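Local atomic coordinates of ribokinase (Giardia lamblia, PDB entry 6WHJ), a protein that probably phosphorylates D-ribose at O-5 with ATP and a divalent cation, most likely magnesium, giving D-ribose 5-phosphate. Residues B[130-135]-B[156-161]. Residues are numbered along the deposited sequence; the frame is centred on the assembly and turned at random.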
loop_
_atom_site.group_PDB
_atom_site.type_symbol
_atom_site.label_atom_id
_atom_site.label_comp_id
_atom_site.label_asym_id
_atom_site.label_seq_id
_atom_site.Cartn_x
_atom_site.Cartn_y
_atom_site.Cartn_z
ATOM N N ASP B 130 -13.046 25.125 -19.756
ATOM C CA ASP B 130 -13.612 24.957 -21.087
ATOM C C ASP B 130 -14.400 23.667 -21.231
ATOM O O ASP B 130 -14.684 23.244 -22.356
ATOM C CB ASP B 130 -12.503 25.036 -22.133
ATOM C CG ASP B 130 -11.875 26.408 -22.185
ATOM O OD1 ASP B 130 -12.640 27.393 -22.254
ATOM O OD2 ASP B 130 -10.631 26.504 -22.116
ATOM N N LEU B 131 -14.802 23.063 -20.114
ATOM C CA LEU B 131 -15.524 21.800 -20.170
ATOM C C LEU B 131 -16.893 21.973 -20.809
ATOM O O LEU B 131 -17.353 21.094 -21.545
ATOM C CB LEU B 131 -15.665 21.233 -18.760
ATOM C CG LEU B 131 -16.520 19.982 -18.547
ATOM C CD1 LEU B 131 -15.912 18.810 -19.301
ATOM C CD2 LEU B 131 -16.635 19.676 -17.070
ATOM N N MET B 132 -17.556 23.104 -20.537
ATOM C CA MET B 132 -18.909 23.328 -21.036
ATOM C C MET B 132 -18.960 23.224 -22.557
ATOM O O MET B 132 -19.913 22.671 -23.119
ATOM C CB MET B 132 -19.418 24.698 -20.566
ATOM C CG MET B 132 -20.830 25.037 -21.020
ATOM S SD MET B 132 -22.110 23.977 -20.286
ATOM C CE MET B 132 -22.005 24.463 -18.557
ATOM N N ALA B 133 -17.934 23.734 -23.239
ATOM C CA ALA B 133 -17.925 23.694 -24.698
ATOM C C ALA B 133 -17.921 22.259 -25.212
ATOM O O ALA B 133 -18.547 21.959 -26.234
ATOM C CB ALA B 133 -16.711 24.455 -25.240
ATOM N N VAL B 134 -17.230 21.357 -24.509
ATOM C CA VAL B 134 -17.173 19.961 -24.931
ATOM C C VAL B 134 -18.481 19.249 -24.610
ATOM O O VAL B 134 -19.003 18.483 -25.429
ATOM C CB VAL B 134 -15.974 19.255 -24.268
ATOM C CG1 VAL B 134 -15.856 17.825 -24.765
ATOM C CG2 VAL B 134 -14.689 20.017 -24.501
ATOM N N LEU B 135 -19.054 19.530 -23.438
ATOM C CA LEU B 135 -20.247 18.826 -22.987
ATOM C C LEU B 135 -21.460 19.126 -23.859
ATOM O O LEU B 135 -22.314 18.251 -24.050
ATOM C CB LEU B 135 -20.543 19.215 -21.540
ATOM C CG LEU B 135 -19.764 18.543 -20.413
ATOM C CD1 LEU B 135 -20.128 19.176 -19.061
ATOM C CD2 LEU B 135 -20.068 17.049 -20.407
ATOM N N VAL B 156 -21.839 18.385 -11.111
ATOM C CA VAL B 156 -23.257 18.116 -11.332
ATOM C C VAL B 156 -23.966 19.364 -11.841
ATOM O O VAL B 156 -24.773 19.302 -12.778
ATOM C CB VAL B 156 -23.897 17.574 -10.041
ATOM C CG1 VAL B 156 -25.399 17.782 -10.046
ATOM C CG2 VAL B 156 -23.570 16.095 -9.877
ATOM N N GLU B 157 -23.662 20.523 -11.254
ATOM C CA GLU B 157 -24.300 21.748 -11.722
ATOM C C GLU B 157 -23.878 22.084 -13.151
ATOM O O GLU B 157 -24.710 22.506 -13.964
ATOM C CB GLU B 157 -23.994 22.899 -10.767
ATOM C CG GLU B 157 -24.558 24.223 -11.234
ATOM C CD GLU B 157 -26.076 24.220 -11.352
ATOM O OE1 GLU B 157 -26.745 23.416 -10.659
ATOM O OE2 GLU B 157 -26.599 25.022 -12.158
ATOM N N VAL B 158 -22.613 21.845 -13.498
ATOM C CA VAL B 158 -22.184 22.075 -14.873
ATOM C C VAL B 158 -22.974 21.193 -15.828
ATOM O O VAL B 158 -23.462 21.656 -16.869
ATOM C CB VAL B 158 -20.673 21.823 -15.010
ATOM C CG1 VAL B 158 -20.268 21.821 -16.470
ATOM C CG2 VAL B 158 -19.893 22.881 -14.242
ATOM N N ILE B 159 -23.139 19.918 -15.474
ATOM C CA ILE B 159 -23.837 18.979 -16.345
ATOM C C ILE B 159 -25.311 19.362 -16.477
ATOM O O ILE B 159 -25.894 19.290 -17.568
ATOM C CB ILE B 159 -23.649 17.558 -15.804
ATOM C CG1 ILE B 159 -22.162 17.191 -15.815
ATOM C CG2 ILE B 159 -24.422 16.562 -16.655
ATOM C CD1 ILE B 159 -21.857 15.889 -15.100
ATOM N N LYS B 160 -25.929 19.805 -15.377
ATOM C CA LYS B 160 -27.315 20.265 -15.434
ATOM C C LYS B 160 -27.464 21.404 -16.430
ATOM O O LYS B 160 -28.420 21.433 -17.217
ATOM C CB LYS B 160 -27.792 20.679 -14.038
ATOM C CG LYS B 160 -29.236 21.200 -13.936
ATOM C CD LYS B 160 -29.546 21.657 -12.516
ATOM C CE LYS B 160 -30.980 22.121 -12.354
ATOM N NZ LYS B 160 -31.208 22.830 -11.054
ATOM N N GLN B 161 -26.502 22.328 -16.436
ATOM C CA GLN B 161 -26.518 23.426 -17.396
ATOM C C GLN B 161 -26.210 22.953 -18.812
ATOM O O GLN B 161 -26.717 23.531 -19.782
ATOM C CB GLN B 161 -25.508 24.496 -16.983
ATOM C CG GLN B 161 -25.998 25.477 -15.934
ATOM C CD GLN B 161 -24.882 26.358 -15.392
ATOM O OE1 GLN B 161 -24.084 26.915 -16.146
ATOM N NE2 GLN B 161 -24.841 26.510 -14.074
#
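The axes of L131–L135 and V156–Q161, the segments bearing M132 and V158, run in the same general sense at 45° to each other and approach to 10.1 Å, the CA atoms of M132 and V158, and of L135 and I159, being the nearest across the two. V158 is the common partner of the first segment: its CG1, anti to the backbone N, touches L131, M132 and L135. L135 CD1 lies 3.7 Å from V158 CG1, the two side chains crossing at about a right angle. M132 and V158 instead slide past one another in opposite senses. The methionine chain bends at both chi2 and chi3 (each 67°), and its terminal methyl reaches the V158–Q161 turn of the partner helix, with M132 CE 3.8 Å from V158 CG1 and 3.6 Å from the V158 carbonyl O. The same CE meets Q161 CB at 3.8 Å, so one methyl group spans a valine and a glutamine three residues apart. In the ribokinase (PfkB) fold this is helix-on-helix packing over one face of the large, mainly parallel sheet: short helix 131-135 leads into strand 140-143, and helix 149-165 follows that strand. V141 of the strand touches both L135 and I159, while L131 packs on V10 and I12 of strand 9-12. L135 CD1 also lies 4.3 Å from I159 CG1, both residues being buried. At the outer edge of the contact, where Q161 is exposed, its amide is held by its own helix: Q161 NE2 donates to E157 OE2 over 3.0 Å in a nearly straight bond (171°), with the acceptor lying in the amide plane and using its anti lone pair. M132 also packs on A162 and Q165 further along the same helix.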